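PDB 4KRI: phospholethanolamine N-methyltransferase 2 from Haemonchus contortus, which probably methylates phosphomonomethylethanolamine with S-adenosylmethionine as methyl donor, in the pathway that makes phosphocholine in this nematode. Local coordinates for residues A[24-29]-A[41-46]; A[236-241]-A[263-268]. One frame throughout, in Å; residues are numbered along the deposited sequence.

Interaction 1 (A[24-29]-A[41-46])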
ATOM      1  N   GLN A  24     -13.689  25.542  -0.221  1.00 22.35           N
ATOM      2  CA  GLN A  24     -14.015  26.969  -0.143  1.00 22.74           C
ATOM      3  C   GLN A  24     -12.776  27.830  -0.040  1.00 22.26           C
ATOM      4  O   GLN A  24     -12.708  28.895  -0.656  1.00 22.39           O
ATOM      5  CB  GLN A  24     -14.942  27.264   1.038  1.00 23.79           C
ATOM      6  CG  GLN A  24     -16.345  26.664   0.894  1.00 26.85           C
ATOM      7  CD  GLN A  24     -17.202  26.908   2.125  1.00 34.25           C
ATOM      8  OE1 GLN A  24     -16.707  26.894   3.250  1.00 37.56           O
ATOM      9  NE2 GLN A  24     -18.488  27.149   1.913  1.00 39.37           N
ATOM     10  N   GLN A  25     -11.807  27.380   0.751  1.00 20.61           N
ATOM     11  CA  GLN A  25     -10.545  28.115   0.897  1.00 24.34           C
ATOM     12  C   GLN A  25      -9.362  27.194   0.644  1.00 23.93           C
ATOM     13  O   GLN A  25      -9.217  26.168   1.312  1.00 24.76           O
ATOM     14  CB  GLN A  25     -10.416  28.713   2.303  1.00 22.14           C
ATOM     15  CG  GLN A  25     -11.460  29.764   2.662  1.00 23.79           C
ATOM     16  CD  GLN A  25     -11.246  31.100   1.969  1.00 27.79           C
ATOM     17  OE1 GLN A  25     -10.112  31.515   1.704  1.00 26.80           O
ATOM     18  NE2 GLN A  25     -12.346  31.788   1.677  1.00 28.60           N
ATOM     19  N   VAL A  26      -8.511  27.564  -0.310  1.00 22.09           N
ATOM     20  CA  VAL A  26      -7.343  26.745  -0.639  1.00 22.42           C
ATOM     21  C   VAL A  26      -6.084  27.581  -0.461  1.00 23.44           C
ATOM     22  O   VAL A  26      -6.067  28.760  -0.814  1.00 23.87           O
ATOM     23  CB  VAL A  26      -7.424  26.229  -2.088  1.00 24.47           C
ATOM     24  CG1 VAL A  26      -6.112  25.580  -2.517  1.00 30.66           C
ATOM     25  CG2 VAL A  26      -8.537  25.233  -2.206  1.00 25.75           C
ATOM     26  N   GLY A  27      -5.057  26.994   0.148  1.00 20.19           N
ATOM     27  CA  GLY A  27      -3.755  27.632   0.233  1.00 19.41           C
ATOM     28  C   GLY A  27      -2.798  26.846  -0.640  1.00 21.35           C
ATOM     29  O   GLY A  27      -2.923  25.622  -0.744  1.00 22.28           O
ATOM     30  N   ILE A  28      -1.871  27.552  -1.283  1.00 24.83           N
ATOM     31  CA  ILE A  28      -0.862  26.929  -2.127  1.00 25.46           C
ATOM     32  C   ILE A  28       0.517  27.434  -1.720  1.00 24.97           C
ATOM     33  O   ILE A  28       0.752  28.634  -1.674  1.00 27.04           O
ATOM     34  CB  ILE A  28      -1.103  27.278  -3.609  1.00 27.59           C
ATOM     35  CG1 ILE A  28      -2.474  26.747  -4.053  1.00 29.18           C
ATOM     36  CG2 ILE A  28       0.002  26.687  -4.485  1.00 33.90           C
ATOM     37  CD1 ILE A  28      -2.900  27.191  -5.437  1.00 36.87           C
ATOM     38  N   LEU A  29       1.412  26.512  -1.390  1.00 24.71           N
ATOM     39  CA  LEU A  29       2.798  26.861  -1.111  1.00 23.10           C
ATOM     40  C   LEU A  29       3.625  26.235  -2.221  1.00 23.66           C
ATOM     41  O   LEU A  29       3.738  25.009  -2.297  1.00 25.14           O
ATOM     42  CB  LEU A  29       3.228  26.317   0.254  1.00 26.23           C
ATOM     43  CG  LEU A  29       4.726  26.318   0.589  1.00 32.99           C
ATOM     44  CD1 LEU A  29       5.322  27.707   0.478  1.00 31.64           C
ATOM     45  CD2 LEU A  29       4.943  25.755   1.996  1.00 31.68           C
ATOM     46  N   GLU A  41      -5.516  27.719 -11.566  1.00 37.05           N
ATOM     47  CA  GLU A  41      -6.491  27.673 -12.659  1.00 42.28           C
ATOM     48  C   GLU A  41      -7.369  26.430 -12.602  1.00 41.09           C
ATOM     49  O   GLU A  41      -8.360  26.332 -13.324  1.00 42.36           O
ATOM     50  CB  GLU A  41      -5.803  27.765 -14.030  1.00 48.18           C
ATOM     51  CG  GLU A  41      -5.276  29.150 -14.400  1.00 54.87           C
ATOM     52  CD  GLU A  41      -6.348  30.234 -14.388  1.00 52.81           C
ATOM     53  OE1 GLU A  41      -7.313  30.157 -15.179  1.00 50.78           O
ATOM     54  OE2 GLU A  41      -6.218  31.179 -13.584  1.00 57.39           O
ATOM     55  N   GLN A  42      -7.000  25.485 -11.745  1.00 37.41           N
ATOM     56  CA  GLN A  42      -7.776  24.268 -11.544  1.00 40.34           C
ATOM     57  C   GLN A  42      -9.056  24.543 -10.761  1.00 38.16           C
ATOM     58  O   GLN A  42      -9.972  23.721 -10.751  1.00 37.19           O
ATOM     59  CB  GLN A  42      -6.936  23.229 -10.802  1.00 41.24           C
ATOM     60  CG  GLN A  42      -5.883  22.531 -11.662  1.00 50.66           C
ATOM     61  CD  GLN A  42      -6.500  21.543 -12.626  1.00 52.82           C
ATOM     62  OE1 GLN A  42      -7.044  20.515 -12.216  1.00 58.63           O
ATOM     63  NE2 GLN A  42      -6.440  21.857 -13.913  1.00 57.02           N
ATOM     64  N   PHE A  43      -9.118  25.695 -10.100  1.00 35.34           N
ATOM     65  CA  PHE A  43     -10.258  26.002  -9.242  1.00 35.72           C
ATOM     66  C   PHE A  43     -11.212  27.007  -9.873  1.00 36.38           C
ATOM     67  O   PHE A  43     -10.796  27.854 -10.670  1.00 38.72           O
ATOM     68  CB  PHE A  43      -9.779  26.488  -7.865  1.00 32.55           C
ATOM     69  CG  PHE A  43      -8.993  25.451  -7.103  1.00 29.86           C
ATOM     70  CD1 PHE A  43      -9.627  24.325  -6.602  1.00 27.45           C
ATOM     71  CD2 PHE A  43      -7.629  25.599  -6.891  1.00 37.62           C
ATOM     72  CE1 PHE A  43      -8.915  23.361  -5.895  1.00 32.31           C
ATOM     73  CE2 PHE A  43      -6.912  24.641  -6.191  1.00 38.02           C
ATOM     74  CZ  PHE A  43      -7.558  23.522  -5.693  1.00 37.21           C
ATOM     75  N   GLY A  44     -12.492  26.906  -9.516  1.00 28.58           N
ATOM     76  CA  GLY A  44     -13.513  27.824 -10.012  1.00 28.32           C
ATOM     77  C   GLY A  44     -13.942  28.859  -8.987  1.00 26.68           C
ATOM     78  O   GLY A  44     -13.292  29.031  -7.958  1.00 28.68           O
ATOM     79  N   SER A  45     -15.040  29.554  -9.262  1.00 25.17           N
ATOM     80  CA  SER A  45     -15.406  30.729  -8.476  1.00 24.53           C
ATOM     81  C   SER A  45     -15.882  30.420  -7.057  1.00 26.41           C
ATOM     82  O   SER A  45     -16.011  31.333  -6.245  1.00 30.39           O
ATOM     83  CB  SER A  45     -16.458  31.558  -9.221  1.00 31.91           C
ATOM     84  OG  SER A  45     -17.601  30.765  -9.514  1.00 38.66           O
ATOM     85  N   LYS A  46     -16.134  29.146  -6.751  1.00 27.52           N
ATOM     86  CA  LYS A  46     -16.536  28.785  -5.395  1.00 27.36           C
ATOM     87  C   LYS A  46     -15.335  28.608  -4.472  1.00 26.77           C
ATOM     88  O   LYS A  46     -15.491  28.342  -3.275  1.00 30.75           O
ATOM     89  CB  LYS A  46     -17.416  27.522  -5.401  1.00 30.55           C
ATOM     90  CG  LYS A  46     -18.794  27.766  -6.007  1.00 35.56           C
ATOM     91  CD  LYS A  46     -19.578  26.462  -6.148  1.00 40.60           C
ATOM     92  CE  LYS A  46     -18.907  25.512  -7.132  1.00 41.19           C
ATOM     93  NZ  LYS A  46     -19.600  24.181  -7.205  1.00 40.90           N
TER

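Interaction 2 (A[236-241]-A[263-268])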
ATOM      1  N   GLY A 236       5.501  -9.937  -7.422  1.00 24.48           N
ATOM      2  CA  GLY A 236       4.340 -10.360  -8.189  1.00 21.71           C
ATOM      3  C   GLY A 236       3.912  -9.350  -9.233  1.00 19.48           C
ATOM      4  O   GLY A 236       3.603  -9.720 -10.375  1.00 23.06           O
ATOM      5  N   ALA A 237       3.868  -8.071  -8.856  1.00 18.87           N
ATOM      6  CA  ALA A 237       3.494  -7.041  -9.813  1.00 18.41           C
ATOM      7  C   ALA A 237       4.500  -6.970 -10.948  1.00 21.12           C
ATOM      8  O   ALA A 237       4.128  -6.850 -12.124  1.00 21.87           O
ATOM      9  CB  ALA A 237       3.371  -5.678  -9.136  1.00 22.25           C
ATOM     10  N   ARG A 238       5.780  -7.015 -10.593  1.00 21.23           N
ATOM     11  CA  ARG A 238       6.836  -6.936 -11.585  1.00 24.39           C
ATOM     12  C   ARG A 238       6.781  -8.127 -12.541  1.00 24.26           C
ATOM     13  O   ARG A 238       7.061  -7.992 -13.736  1.00 21.63           O
ATOM     14  CB  ARG A 238       8.205  -6.832 -10.890  1.00 22.89           C
ATOM     15  CG  ARG A 238       8.408  -5.492 -10.154  1.00 24.76           C
ATOM     16  CD  ARG A 238       8.573  -4.337 -11.127  1.00 23.28           C
ATOM     17  NE  ARG A 238       9.755  -4.569 -11.962  1.00 25.47           N
ATOM     18  CZ  ARG A 238      11.007  -4.393 -11.556  1.00 30.47           C
ATOM     19  NH1 ARG A 238      11.261  -3.955 -10.328  1.00 25.51           N
ATOM     20  NH2 ARG A 238      12.015  -4.650 -12.381  1.00 31.53           N
ATOM     21  N   GLN A 239       6.413  -9.287 -12.007  1.00 23.18           N
ATOM     22  CA  GLN A 239       6.277 -10.502 -12.810  1.00 20.25           C
ATOM     23  C   GLN A 239       5.070 -10.465 -13.751  1.00 21.50           C
ATOM     24  O   GLN A 239       5.154 -10.898 -14.904  1.00 25.28           O
ATOM     25  CB  GLN A 239       6.151 -11.714 -11.891  1.00 24.43           C
ATOM     26  CG  GLN A 239       6.023 -13.025 -12.631  1.00 23.46           C
ATOM     27  CD  GLN A 239       5.826 -14.179 -11.669  1.00 25.85           C
ATOM     28  OE1 GLN A 239       5.024 -14.083 -10.745  1.00 30.15           O
ATOM     29  NE2 GLN A 239       6.561 -15.263 -11.873  1.00 28.35           N
ATOM     30  N   ALA A 240       3.948  -9.961 -13.252  1.00 20.78           N
ATOM     31  CA  ALA A 240       2.769  -9.785 -14.102  1.00 21.19           C
ATOM     32  C   ALA A 240       3.094  -8.879 -15.287  1.00 24.06           C
ATOM     33  O   ALA A 240       2.683  -9.141 -16.431  1.00 21.42           O
ATOM     34  CB  ALA A 240       1.598  -9.227 -13.284  1.00 21.74           C
ATOM     35  N   ALA A 241       3.854  -7.817 -15.027  1.00 19.17           N
ATOM     36  CA  ALA A 241       4.225  -6.905 -16.089  1.00 21.38           C
ATOM     37  C   ALA A 241       5.233  -7.566 -17.030  1.00 22.91           C
ATOM     38  O   ALA A 241       5.092  -7.489 -18.260  1.00 22.42           O
ATOM     39  CB  ALA A 241       4.799  -5.610 -15.520  1.00 21.24           C
ATOM     40  N   GLU A 263      12.128   1.235  -4.517  1.00 22.51           N
ATOM     41  CA  GLU A 263      13.568   1.323  -4.763  1.00 25.42           C
ATOM     42  C   GLU A 263      13.925   0.463  -5.959  1.00 23.84           C
ATOM     43  O   GLU A 263      14.714   0.863  -6.828  1.00 25.85           O
ATOM     44  CB  GLU A 263      14.334   0.813  -3.543  1.00 30.86           C
ATOM     45  CG  GLU A 263      15.835   0.714  -3.751  1.00 41.91           C
ATOM     46  CD  GLU A 263      16.563   0.217  -2.516  1.00 52.18           C
ATOM     47  OE1 GLU A 263      15.922   0.097  -1.448  1.00 50.20           O
ATOM     48  OE2 GLU A 263      17.778  -0.051  -2.614  1.00 57.38           O
ATOM     49  N   ARG A 264      13.321  -0.718  -6.007  1.00 23.78           N
ATOM     50  CA  ARG A 264      13.670  -1.690  -7.033  1.00 21.43           C
ATOM     51  C   ARG A 264      13.134  -1.333  -8.413  1.00 26.44           C
ATOM     52  O   ARG A 264      13.831  -1.490  -9.409  1.00 26.06           O
ATOM     53  CB  ARG A 264      13.295  -3.099  -6.588  1.00 23.89           C
ATOM     54  CG  ARG A 264      14.212  -3.583  -5.476  1.00 26.11           C
ATOM     55  CD  ARG A 264      13.846  -4.951  -4.960  1.00 32.83           C
ATOM     56  NE  ARG A 264      14.613  -5.247  -3.752  1.00 32.96           N
ATOM     57  CZ  ARG A 264      14.569  -6.401  -3.096  1.00 30.33           C
ATOM     58  NH1 ARG A 264      13.806  -7.392  -3.533  1.00 27.19           N
ATOM     59  NH2 ARG A 264      15.306  -6.565  -2.003  1.00 35.72           N
ATOM     60  N   VAL A 265      11.916  -0.817  -8.485  1.00 21.49           N
ATOM     61  CA  VAL A 265      11.418  -0.418  -9.793  1.00 21.58           C
ATOM     62  C   VAL A 265      12.107   0.857 -10.284  1.00 24.02           C
ATOM     63  O   VAL A 265      12.341   1.007 -11.484  1.00 23.04           O
ATOM     64  CB  VAL A 265       9.867  -0.298  -9.844  1.00 20.25           C
ATOM     65  CG1 VAL A 265       9.396   0.922  -9.064  1.00 20.87           C
ATOM     66  CG2 VAL A 265       9.401  -0.209 -11.309  1.00 22.45           C
ATOM     67  N   HIS A 266      12.466   1.765  -9.371  1.00 24.14           N
ATOM     68  CA  HIS A 266      13.163   2.980  -9.771  1.00 21.35           C
ATOM     69  C   HIS A 266      14.541   2.652 -10.356  1.00 20.88           C
ATOM     70  O   HIS A 266      15.013   3.301 -11.291  1.00 24.19           O
ATOM     71  CB  HIS A 266      13.300   3.943  -8.582  1.00 24.62           C
ATOM     72  CG  HIS A 266      13.989   5.223  -8.910  1.00 23.84           C
ATOM     73  ND1 HIS A 266      13.348   6.293  -9.502  1.00 24.75           N
ATOM     74  CD2 HIS A 266      15.275   5.618  -8.723  1.00 25.05           C
ATOM     75  CE1 HIS A 266      14.205   7.285  -9.665  1.00 29.15           C
ATOM     76  NE2 HIS A 266      15.380   6.902  -9.196  1.00 26.78           N
ATOM     77  N   LYS A 267      15.185   1.643  -9.798  1.00 25.26           N
ATOM     78  CA  LYS A 267      16.505   1.261 -10.290  1.00 28.22           C
ATOM     79  C   LYS A 267      16.450   0.457 -11.583  1.00 24.93           C
ATOM     80  O   LYS A 267      17.272   0.660 -12.484  1.00 28.17           O
ATOM     81  CB  LYS A 267      17.261   0.486  -9.217  1.00 31.96           C
ATOM     82  CG  LYS A 267      17.687   1.368  -8.062  1.00 50.70           C
ATOM     83  CD  LYS A 267      18.675   0.659  -7.149  1.00 59.88           C
ATOM     84  CE  LYS A 267      19.102   1.561  -5.996  1.00 62.16           C
ATOM     85  NZ  LYS A 267      19.334   0.768  -4.760  1.00 63.41           N
ATOM     86  N   GLU A 268      15.471  -0.433 -11.675  1.00 26.01           N
ATOM     87  CA  GLU A 268      15.386  -1.390 -12.783  1.00 30.43           C
ATOM     88  C   GLU A 268      14.584  -0.839 -13.966  1.00 34.05           C
ATOM     89  O   GLU A 268      14.874  -1.147 -15.126  1.00 30.84           O
ATOM     90  CB  GLU A 268      14.809  -2.714 -12.272  1.00 32.16           C
ATOM     91  CG  GLU A 268      15.790  -3.473 -11.354  1.00 35.66           C
ATOM     92  CD  GLU A 268      15.135  -4.493 -10.422  1.00 40.36           C
ATOM     93  OE1 GLU A 268      13.929  -4.789 -10.566  1.00 35.76           O
ATOM     94  OE2 GLU A 268      15.845  -5.011  -9.527  1.00 38.05           O
TER

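Interaction 1 (A[24-29]-A[41-46])
V26 and F43 meet side chain to side chain, joining strand 25-29 to the loop that leads from helix 33-40 into strand 48-52. This is a parallel strand-helix-strand unit in the N-terminal domain of the di-domain protein. Both methyls of V26 touch the outer part of the ring. CG2 of V26 lies over one face of F43, 4.3 Å from the ring centroid and 21° off the normal, which makes a CH-pi contact. V26 CG2 is displaced toward the rim and lies 4.0 Å from F43 CZ. The two side chains approach from opposite directions. In V26 CG1 is anti to the backbone N (chi1 170°) and CG2 lies beside that N, and this pair of positions turns both methyls to the ring. At the other end of the contact the two segments come close through backbone atoms. There K46 O touches Q24 CA at 3.7 Å. I68 of strand 64-70 touches both V26 and F43, and P23 also packs on F43. Backbone hydrogen bonds between V26 and both A48 and S50 fix the strand next to 48-52, and a bond between Q24 and A48 extends this pairing. I28, on the same side of the strand as V26, packs against R36, L39 and T40 of the helix. The second methyl of V26 completes the ring contact, with V26 CG1 3.9 Å from F43 CE2.

Interaction 2 (A[236-241]-A[263-268])
R238 and E268 form a salt bridge between helices 235-244 and 255-268 of the Rossmann-like methyltransferase domain. The arginine approaches end-on, and both terminal nitrogens donate to one oxygen. R238 NH2 is 2.6 Å from E268 OE1, and R238 NH1 is 2.8 Å from the same E268 OE1. Both bonds are bent, because two N-H groups converge on a single acceptor. NH2 uses the anti lone pair of OE1, and NH1 comes from the anti side but tilted out of the carboxylate plane. The guanidinium and carboxylate planes are 60° apart, so the pair is not flat. The R238 chain folds at chi2 (-71°) and again at chi3, which carries its end across to the second helix. There V265 CG2 lies over one face of the guanidinium. Further out, V273 and Y275 of strand 273-277 touch R238, and Y275 also touches V265. R264 turns its end away, to a salt bridge with E194. The helix segments run 36° from parallel and their axes come no closer than 11.9 Å, a gap that the long arginine spans. R238 NH1 lies 3.6 Å from V265 CA on the second helix.

In the fold
After helix 5-18 the chain runs through strand 25-29 and helix 33-40. Interaction 1 closes this short loop just before strand 48-52, so it ties the strand to the end of the connection that follows. The chain then completes the N-terminal domain and enters the methyltransferase domain. Interaction 2 closes a longer loop there, from helix 235-244 through strand 247-252 to helix 255-268. The two loops are in series and neither nests nor crosses. The centres of interaction 1 and interaction 2 are about 37 Å apart. Strand pairing of 132-143 with 273-277 links the two domains, and residues of 273-277 also touch side chains of interaction 2.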